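Local coordinates for monovalent Na+/H+ antiporter subunit D (Dietzia sp. DQ12-45-1b, PDB 7D3U), which forms a membrane subunit of the Mrp complex, a large multi-subunit bacterial sodium/proton antiporter, and belongs to the family related to the antiporter-like subunits of respiratory complex I, at residues 349-354 against 524-529; 174-179 against 217-222; 16-21 against 113-118. All blocks are in the same frame, centred on the assembly; numbering follows the deposited sequence.

In the fold
The three contacts sit in separate parts of a helical membrane subunit. Contact 3 pairs two transmembrane helices far apart in sequence, 9-23 and 109-125; contact 2 joins helices 157-187 and 204-221 and holds the K220-S174 pair next to E137, probably part of the proton path by analogy with complex I; contact 1 brings the end of helix 320-350 against the loop before helix 528-546. Contacts 1 and 3 lie apart from that polar site: their centres are about 36 Å and 25 Å from that of contact 2, and about 29 Å from each other, with contacts 1 and 2 on opposite sides of the chain's centre. Even contacts 2 and 3 stay about 13 Å apart at their nearest atoms.

Contact 1. Residues 349-354 against 524-529; sequences VRYGPR and RRIGLA
R525 and Y351 carry this contact, between the end of helix 320-350 and the loop that leads into helix 528-546. The R525 chain leaves with CG beside the backbone N (chi1 -66°) and then runs extended from CG to NE, obliquely across the face of the tyrosine ring. Its CD stands over that face, 4.0 Å from the Y351 ring centroid, in a CH-pi contact. Beyond it the guanidinium settles over the ring rim, the planes only 14° apart, and R525 NH1 donates to R350 O at 3.1 Å, though the place of that oxygen is less certain. I526 comes in at the ring edge, its CD1 4.1 Å from Y351 CE1, and its CG1 lies 3.7 Å from R350 CG, where the R350 chain bends at chi2 (-39°). Outside the two segments, the E366 carboxylate is hydrogen-bonded to Y351 OH and I526 N. R354 donates from NE to Y351 O at 2.7 Å, while its NH2 forms a salt bridge with D438. R525 and R354 thus both donate to carbonyls at and just past the helix end, where the helix dipole would probably welcome positive charge, and D438 is likely to ease their repulsion.

Contact 2. Residues 174-179 against 217-222; sequences STILLI and LAIKAA
K220 reaches across from helix 204-221 to helix 157-187, which runs antiparallel to it with the segment axes 160° apart and 9.6 Å at their closest. Its chain is straight as far as CE, and the last torsion (chi4 -63°) then bends NZ over to donate to S174 OG at 2.8 Å. The serine turns its OG beside its own backbone N, and the same hydroxyl is hydrogen-bonded to E137. L177 points at the other helix from one turn further along: its CD1 lies across the lysine chain at about a right angle, 3.8 Å from K220 CE. That same methyl meets L217 obliquely, CD1 of L177 to CD2 of L217 at 3.7 Å. To one side of this row I176 and I219 cross at about a right angle, tip to tip, their CD1 atoms 4.0 Å apart, and V573 of the neighbouring subunit A packs on both. An alanine in place of K220 would remove the amine that bonds S174 OG and would probably break the link from the lysine through the serine to E137. The chain E137, S174, K220 links acid, hydroxyl and amine through S174 inside the membrane, consistent with the glutamate and lysine pair of proton-translocating relatives in complex I, and E137 may help keep the lysine charged.

Contact 3. Residues 16-21 against 113-118; sequences LTAGVL and VLLVTA
Two transmembrane helices, 9-23 and 109-125, pack here as an antiparallel pair within the helical bundle, their segment axes 8.7 Å apart at the closest and 162° between directions. The backbones come nearest at A18 and L114, whose CA atoms are 5.6 Å apart, a closeness that the single methyl of A18 allows. That methyl points toward helix 109-125, where it meets two neighbouring leucines and touches both: A18 CB lies 3.8 Å from L114 CB and 3.7 Å from L115 CG. L114 answers from the opposite helix. With CG beside the backbone N (chi1 -75°) and the chain continuing extended, it puts CD1 into the groove between T17 and L21, one turn apart on helix 9-23. Methyl meets methyl at L21, CD1 to CD1 of L114 at 3.7 Å, the two side chains crossing at about a right angle. Through this apolar packing, closest at A18, the first transmembrane helix is joined to helix 109-125 in the bundle. On the T17 flank L114 CD1 touches OG1, but the hydroxyl is turned into its own helix for its bonding: chi1 of 54° places OG1 between the backbone N and the carbonyl carbon, and it is hydrogen-bonded to V13 O and P14 O. Helix 28-49 covers this flank through V38, which packs on both T17 and L114, while L115 is also touched by V751 of the neighbouring subunit A.

Contact 1. Residues 349-354 against 524-529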
loop_
_atom_site.group_PDB
_atom_site.type_symbol
_atom_site.label_atom_id
_atom_site.label_comp_id
_atom_site.label_asym_id
_atom_site.label_seq_id
_atom_site.Cartn_x
_atom_site.Cartn_y
_atom_site.Cartn_z
ATOM N N VAL A 349 7.822 8.140 17.413
ATOM C CA VAL A 349 7.846 9.595 17.488
ATOM C C VAL A 349 8.625 10.057 18.710
ATOM O O VAL A 349 9.418 11.002 18.634
ATOM C CB VAL A 349 6.409 10.146 17.482
ATOM C CG1 VAL A 349 6.369 11.548 18.058
ATOM C CG2 VAL A 349 5.848 10.134 16.073
ATOM N N ARG A 350 8.432 9.395 19.849
ATOM C CA ARG A 350 9.115 9.787 21.074
ATOM C C ARG A 350 10.416 9.032 21.298
ATOM O O ARG A 350 11.351 9.594 21.878
ATOM C CB ARG A 350 8.199 9.576 22.280
ATOM C CG ARG A 350 7.022 10.528 22.341
ATOM C CD ARG A 350 7.416 11.926 21.908
ATOM N NE ARG A 350 6.358 12.891 22.181
ATOM C CZ ARG A 350 6.135 13.980 21.454
ATOM N NH1 ARG A 350 6.896 14.243 20.402
ATOM N NH2 ARG A 350 5.149 14.802 21.777
ATOM N N TYR A 351 10.502 7.777 20.865
ATOM C CA TYR A 351 11.688 6.964 21.086
ATOM C C TYR A 351 12.515 6.750 19.828
ATOM O O TYR A 351 13.547 6.075 19.891
ATOM C CB TYR A 351 11.297 5.607 21.678
ATOM C CG TYR A 351 10.745 5.686 23.079
ATOM C CD1 TYR A 351 9.394 5.897 23.302
ATOM C CD2 TYR A 351 11.576 5.547 24.180
ATOM C CE1 TYR A 351 8.885 5.968 24.580
ATOM C CE2 TYR A 351 11.076 5.618 25.461
ATOM C CZ TYR A 351 9.731 5.829 25.656
ATOM O OH TYR A 351 9.231 5.900 26.934
ATOM N N GLY A 352 12.094 7.296 18.691
ATOM C CA GLY A 352 12.838 7.165 17.463
ATOM C C GLY A 352 12.738 5.779 16.860
ATOM O O GLY A 352 12.456 4.794 17.546
ATOM N N PRO A 353 12.970 5.679 15.551
ATOM C CA PRO A 353 12.897 4.375 14.876
ATOM C C PRO A 353 14.097 3.512 15.236
ATOM O O PRO A 353 15.237 3.852 14.916
ATOM C CB PRO A 353 12.892 4.744 13.386
ATOM C CG PRO A 353 12.680 6.232 13.335
ATOM C CD PRO A 353 13.235 6.770 14.604
ATOM N N ARG A 354 13.834 2.391 15.902
ATOM C CA ARG A 354 14.865 1.445 16.299
ATOM C C ARG A 354 14.429 0.040 15.912
ATOM O O ARG A 354 13.306 -0.180 15.459
ATOM C CB ARG A 354 15.144 1.517 17.806
ATOM C CG ARG A 354 15.419 2.914 18.317
ATOM C CD ARG A 354 15.353 2.972 19.828
ATOM N NE ARG A 354 15.572 4.322 20.332
ATOM C CZ ARG A 354 16.771 4.856 20.535
ATOM N NH1 ARG A 354 17.864 4.154 20.275
ATOM N NH2 ARG A 354 16.876 6.093 20.996
ATOM N N ARG A 524 7.959 8.565 31.289
ATOM C CA ARG A 524 6.771 8.593 30.439
ATOM C C ARG A 524 6.962 9.670 29.379
ATOM O O ARG A 524 6.741 10.854 29.634
ATOM C CB ARG A 524 5.525 8.847 31.275
ATOM C CG ARG A 524 4.222 8.772 30.503
ATOM C CD ARG A 524 3.037 8.777 31.451
ATOM N NE ARG A 524 1.793 8.415 30.780
ATOM C CZ ARG A 524 0.938 9.294 30.272
ATOM N NH1 ARG A 524 1.193 10.592 30.356
ATOM N NH2 ARG A 524 -0.173 8.878 29.679
ATOM N N ARG A 525 7.375 9.257 28.182
ATOM C CA ARG A 525 7.575 10.192 27.081
ATOM C C ARG A 525 6.299 10.442 26.290
ATOM O O ARG A 525 6.004 11.589 25.939
ATOM C CB ARG A 525 8.659 9.672 26.137
ATOM C CG ARG A 525 10.045 9.598 26.739
ATOM C CD ARG A 525 11.083 9.455 25.647
ATOM N NE ARG A 525 12.342 8.917 26.150
ATOM C CZ ARG A 525 13.399 8.663 25.388
ATOM N NH1 ARG A 525 13.353 8.895 24.085
ATOM N NH2 ARG A 525 14.504 8.177 25.933
ATOM N N ILE A 526 5.537 9.390 26.003
ATOM C CA ILE A 526 4.351 9.499 25.160
ATOM C C ILE A 526 3.201 10.018 26.014
ATOM O O ILE A 526 2.639 9.282 26.829
ATOM C CB ILE A 526 3.999 8.156 24.512
ATOM C CG1 ILE A 526 5.182 7.634 23.701
ATOM C CG2 ILE A 526 2.769 8.288 23.642
ATOM C CD1 ILE A 526 5.005 6.217 23.227
ATOM N N GLY A 527 2.849 11.284 25.830
ATOM C CA GLY A 527 1.744 11.873 26.549
ATOM C C GLY A 527 0.410 11.284 26.123
ATOM O O GLY A 527 0.321 10.309 25.376
ATOM N N LEU A 528 -0.656 11.910 26.621
ATOM C CA LEU A 528 -1.996 11.417 26.327
ATOM C C LEU A 528 -2.395 11.720 24.889
ATOM O O LEU A 528 -3.106 10.929 24.257
ATOM C CB LEU A 528 -3.003 12.023 27.301
ATOM C CG LEU A 528 -4.454 11.574 27.132
ATOM C CD1 LEU A 528 -4.550 10.057 27.156
ATOM C CD2 LEU A 528 -5.334 12.187 28.206
ATOM N N ALA A 529 -1.939 12.851 24.348
ATOM C CA ALA A 529 -2.343 13.252 23.006
ATOM C C ALA A 529 -1.778 12.341 21.926
ATOM O O ALA A 529 -2.328 12.298 20.821
ATOM C CB ALA A 529 -1.916 14.695 22.739
#

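Contact 2. Residues 174-179 against 217-222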
loop_
_atom_site.group_PDB
_atom_site.type_symbol
_atom_site.label_atom_id
_atom_site.label_comp_id
_atom_site.label_asym_id
_atom_site.label_seq_id
_atom_site.Cartn_x
_atom_site.Cartn_y
_atom_site.Cartn_z
ATOM N N SER A 174 -1.395 2.106 -12.025
ATOM C CA SER A 174 -2.403 3.018 -12.550
ATOM C C SER A 174 -2.493 2.924 -14.065
ATOM O O SER A 174 -3.590 2.921 -14.633
ATOM C CB SER A 174 -2.085 4.448 -12.120
ATOM O OG SER A 174 -2.473 4.671 -10.777
ATOM N N THR A 175 -1.350 2.827 -14.741
ATOM C CA THR A 175 -1.380 2.744 -16.193
ATOM C C THR A 175 -1.890 1.390 -16.665
ATOM O O THR A 175 -2.547 1.308 -17.706
ATOM C CB THR A 175 0.005 3.025 -16.762
ATOM O OG1 THR A 175 0.474 4.282 -16.263
ATOM C CG2 THR A 175 -0.066 3.103 -18.263
ATOM N N ILE A 176 -1.618 0.322 -15.915
ATOM C CA ILE A 176 -2.199 -0.972 -16.257
ATOM C C ILE A 176 -3.713 -0.931 -16.083
ATOM O O ILE A 176 -4.460 -1.485 -16.898
ATOM C CB ILE A 176 -1.556 -2.086 -15.416
ATOM C CG1 ILE A 176 -0.115 -2.316 -15.861
ATOM C CG2 ILE A 176 -2.341 -3.370 -15.546
ATOM C CD1 ILE A 176 0.607 -3.359 -15.048
ATOM N N LEU A 177 -4.189 -0.265 -15.029
ATOM C CA LEU A 177 -5.624 -0.063 -14.864
ATOM C C LEU A 177 -6.200 0.729 -16.028
ATOM O O LEU A 177 -7.302 0.439 -16.505
ATOM C CB LEU A 177 -5.898 0.653 -13.542
ATOM C CG LEU A 177 -7.183 0.371 -12.763
ATOM C CD1 LEU A 177 -7.097 1.030 -11.402
ATOM C CD2 LEU A 177 -8.411 0.863 -13.504
ATOM N N LEU A 178 -5.462 1.732 -16.501
ATOM C CA LEU A 178 -5.939 2.534 -17.621
ATOM C C LEU A 178 -6.012 1.709 -18.900
ATOM O O LEU A 178 -6.971 1.827 -19.668
ATOM C CB LEU A 178 -5.031 3.743 -17.820
ATOM C CG LEU A 178 -5.443 4.691 -18.939
ATOM C CD1 LEU A 178 -6.779 5.321 -18.607
ATOM C CD2 LEU A 178 -4.382 5.749 -19.144
ATOM N N ILE A 179 -5.009 0.864 -19.141
ATOM C CA ILE A 179 -5.033 0.000 -20.316
ATOM C C ILE A 179 -6.174 -1.003 -20.217
ATOM O O ILE A 179 -6.833 -1.316 -21.215
ATOM C CB ILE A 179 -3.673 -0.699 -20.492
ATOM C CG1 ILE A 179 -2.579 0.330 -20.763
ATOM C CG2 ILE A 179 -3.728 -1.710 -21.621
ATOM C CD1 ILE A 179 -1.210 -0.275 -20.917
ATOM N N LEU A 217 -5.466 -3.562 -9.801
ATOM C CA LEU A 217 -5.956 -3.337 -8.448
ATOM C C LEU A 217 -5.282 -4.256 -7.436
ATOM O O LEU A 217 -5.152 -3.890 -6.265
ATOM C CB LEU A 217 -7.472 -3.516 -8.404
ATOM C CG LEU A 217 -8.235 -2.512 -9.264
ATOM C CD1 LEU A 217 -9.656 -2.980 -9.510
ATOM C CD2 LEU A 217 -8.219 -1.143 -8.613
ATOM N N ALA A 218 -4.838 -5.437 -7.866
ATOM C CA ALA A 218 -4.094 -6.320 -6.976
ATOM C C ALA A 218 -2.691 -5.796 -6.715
ATOM O O ALA A 218 -2.188 -5.911 -5.591
ATOM C CB ALA A 218 -4.036 -7.727 -7.564
ATOM N N ILE A 219 -2.038 -5.238 -7.737
ATOM C CA ILE A 219 -0.778 -4.535 -7.515
ATOM C C ILE A 219 -0.981 -3.423 -6.498
ATOM O O ILE A 219 -0.201 -3.268 -5.552
ATOM C CB ILE A 219 -0.222 -3.976 -8.834
ATOM C CG1 ILE A 219 0.047 -5.089 -9.838
ATOM C CG2 ILE A 219 1.057 -3.204 -8.578
ATOM C CD1 ILE A 219 0.458 -4.565 -11.190
ATOM N N LYS A 220 -2.043 -2.636 -6.677
ATOM C CA LYS A 220 -2.343 -1.579 -5.718
ATOM C C LYS A 220 -2.674 -2.139 -4.341
ATOM O O LYS A 220 -2.509 -1.439 -3.335
ATOM C CB LYS A 220 -3.497 -0.719 -6.223
ATOM C CG LYS A 220 -3.169 0.043 -7.481
ATOM C CD LYS A 220 -4.346 0.873 -7.932
ATOM C CE LYS A 220 -4.025 1.596 -9.220
ATOM N NZ LYS A 220 -2.910 2.556 -9.039
ATOM N N ALA A 221 -3.139 -3.382 -4.272
ATOM C CA ALA A 221 -3.493 -4.013 -3.011
ATOM C C ALA A 221 -2.380 -4.882 -2.443
ATOM O O ALA A 221 -2.513 -5.364 -1.314
ATOM C CB ALA A 221 -4.758 -4.858 -3.181
ATOM N N ALA A 222 -1.300 -5.095 -3.194
ATOM C CA ALA A 222 -0.136 -5.851 -2.734
ATOM C C ALA A 222 -0.502 -7.298 -2.393
ATOM O O ALA A 222 -0.399 -7.743 -1.250
ATOM C CB ALA A 222 0.535 -5.156 -1.545
#

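Contact 3. Residues 16-21 against 113-118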
loop_
_atom_site.group_PDB
_atom_site.type_symbol
_atom_site.label_atom_id
_atom_site.label_comp_id
_atom_site.label_asym_id
_atom_site.label_seq_id
_atom_site.Cartn_x
_atom_site.Cartn_y
_atom_site.Cartn_z
ATOM N N LEU A 16 -12.995 21.776 -2.058
ATOM C CA LEU A 16 -13.107 23.209 -1.820
ATOM C C LEU A 16 -12.218 23.630 -0.661
ATOM O O LEU A 16 -11.313 24.458 -0.825
ATOM C CB LEU A 16 -14.563 23.586 -1.548
ATOM C CG LEU A 16 -14.808 25.013 -1.059
ATOM C CD1 LEU A 16 -14.348 26.019 -2.094
ATOM C CD2 LEU A 16 -16.273 25.219 -0.722
ATOM N N THR A 17 -12.443 23.045 0.519
ATOM C CA THR A 17 -11.728 23.493 1.708
ATOM C C THR A 17 -10.231 23.274 1.565
ATOM O O THR A 17 -9.433 24.113 1.997
ATOM C CB THR A 17 -12.258 22.778 2.947
ATOM O OG1 THR A 17 -12.198 21.363 2.745
ATOM C CG2 THR A 17 -13.695 23.188 3.217
ATOM N N ALA A 18 -9.828 22.163 0.947
ATOM C CA ALA A 18 -8.419 21.976 0.621
ATOM C C ALA A 18 -7.904 23.149 -0.200
ATOM O O ALA A 18 -6.915 23.791 0.166
ATOM C CB ALA A 18 -8.220 20.659 -0.129
ATOM N N GLY A 19 -8.600 23.469 -1.293
ATOM C CA GLY A 19 -8.229 24.628 -2.085
ATOM C C GLY A 19 -8.218 25.913 -1.284
ATOM O O GLY A 19 -7.503 26.855 -1.629
ATOM N N VAL A 20 -9.003 25.972 -0.209
ATOM C CA VAL A 20 -8.951 27.124 0.682
ATOM C C VAL A 20 -7.726 27.044 1.582
ATOM O O VAL A 20 -6.987 28.022 1.738
ATOM C CB VAL A 20 -10.248 27.227 1.503
ATOM C CG1 VAL A 20 -10.094 28.255 2.605
ATOM C CG2 VAL A 20 -11.417 27.582 0.604
ATOM N N LEU A 21 -7.476 25.870 2.167
ATOM C CA LEU A 21 -6.356 25.728 3.089
ATOM C C LEU A 21 -5.006 25.840 2.396
ATOM O O LEU A 21 -3.980 25.910 3.082
ATOM C CB LEU A 21 -6.448 24.397 3.834
ATOM C CG LEU A 21 -7.720 24.170 4.651
ATOM C CD1 LEU A 21 -7.649 22.852 5.395
ATOM C CD2 LEU A 21 -7.954 25.318 5.611
ATOM N N VAL A 113 -4.265 16.163 3.216
ATOM C CA VAL A 113 -5.137 15.170 3.835
ATOM C C VAL A 113 -6.555 15.304 3.298
ATOM O O VAL A 113 -7.227 14.304 3.016
ATOM C CB VAL A 113 -5.094 15.301 5.368
ATOM C CG1 VAL A 113 -6.200 14.485 6.002
ATOM C CG2 VAL A 113 -3.752 14.850 5.888
ATOM N N LEU A 114 -7.023 16.540 3.115
ATOM C CA LEU A 114 -8.369 16.742 2.593
ATOM C C LEU A 114 -8.465 16.315 1.135
ATOM O O LEU A 114 -9.495 15.786 0.706
ATOM C CB LEU A 114 -8.779 18.203 2.756
ATOM C CG LEU A 114 -9.138 18.595 4.186
ATOM C CD1 LEU A 114 -9.668 20.012 4.239
ATOM C CD2 LEU A 114 -10.145 17.622 4.756
ATOM N N LEU A 115 -7.401 16.520 0.360
ATOM C CA LEU A 115 -7.412 16.077 -1.029
ATOM C C LEU A 115 -7.391 14.556 -1.124
ATOM O O LEU A 115 -8.070 13.972 -1.977
ATOM C CB LEU A 115 -6.232 16.690 -1.778
ATOM C CG LEU A 115 -6.415 18.163 -2.144
ATOM C CD1 LEU A 115 -5.126 18.938 -1.968
ATOM C CD2 LEU A 115 -6.915 18.290 -3.567
ATOM N N VAL A 116 -6.632 13.896 -0.246
ATOM C CA VAL A 116 -6.653 12.437 -0.191
ATOM C C VAL A 116 -8.038 11.941 0.201
ATOM O O VAL A 116 -8.541 10.956 -0.352
ATOM C CB VAL A 116 -5.570 11.926 0.775
ATOM C CG1 VAL A 116 -5.662 10.429 0.934
ATOM C CG2 VAL A 116 -4.198 12.298 0.268
ATOM N N THR A 117 -8.678 12.618 1.155
ATOM C CA THR A 117 -10.026 12.235 1.562
ATOM C C THR A 117 -11.015 12.402 0.417
ATOM O O THR A 117 -11.882 11.545 0.206
ATOM C CB THR A 117 -10.451 13.057 2.778
ATOM O OG1 THR A 117 -9.557 12.799 3.867
ATOM C CG2 THR A 117 -11.861 12.715 3.202
ATOM N N ALA A 118 -10.898 13.494 -0.340
ATOM C CA ALA A 118 -11.763 13.693 -1.496
ATOM C C ALA A 118 -11.542 12.610 -2.542
ATOM O O ALA A 118 -12.502 12.093 -3.123
ATOM C CB ALA A 118 -11.526 15.074 -2.100
#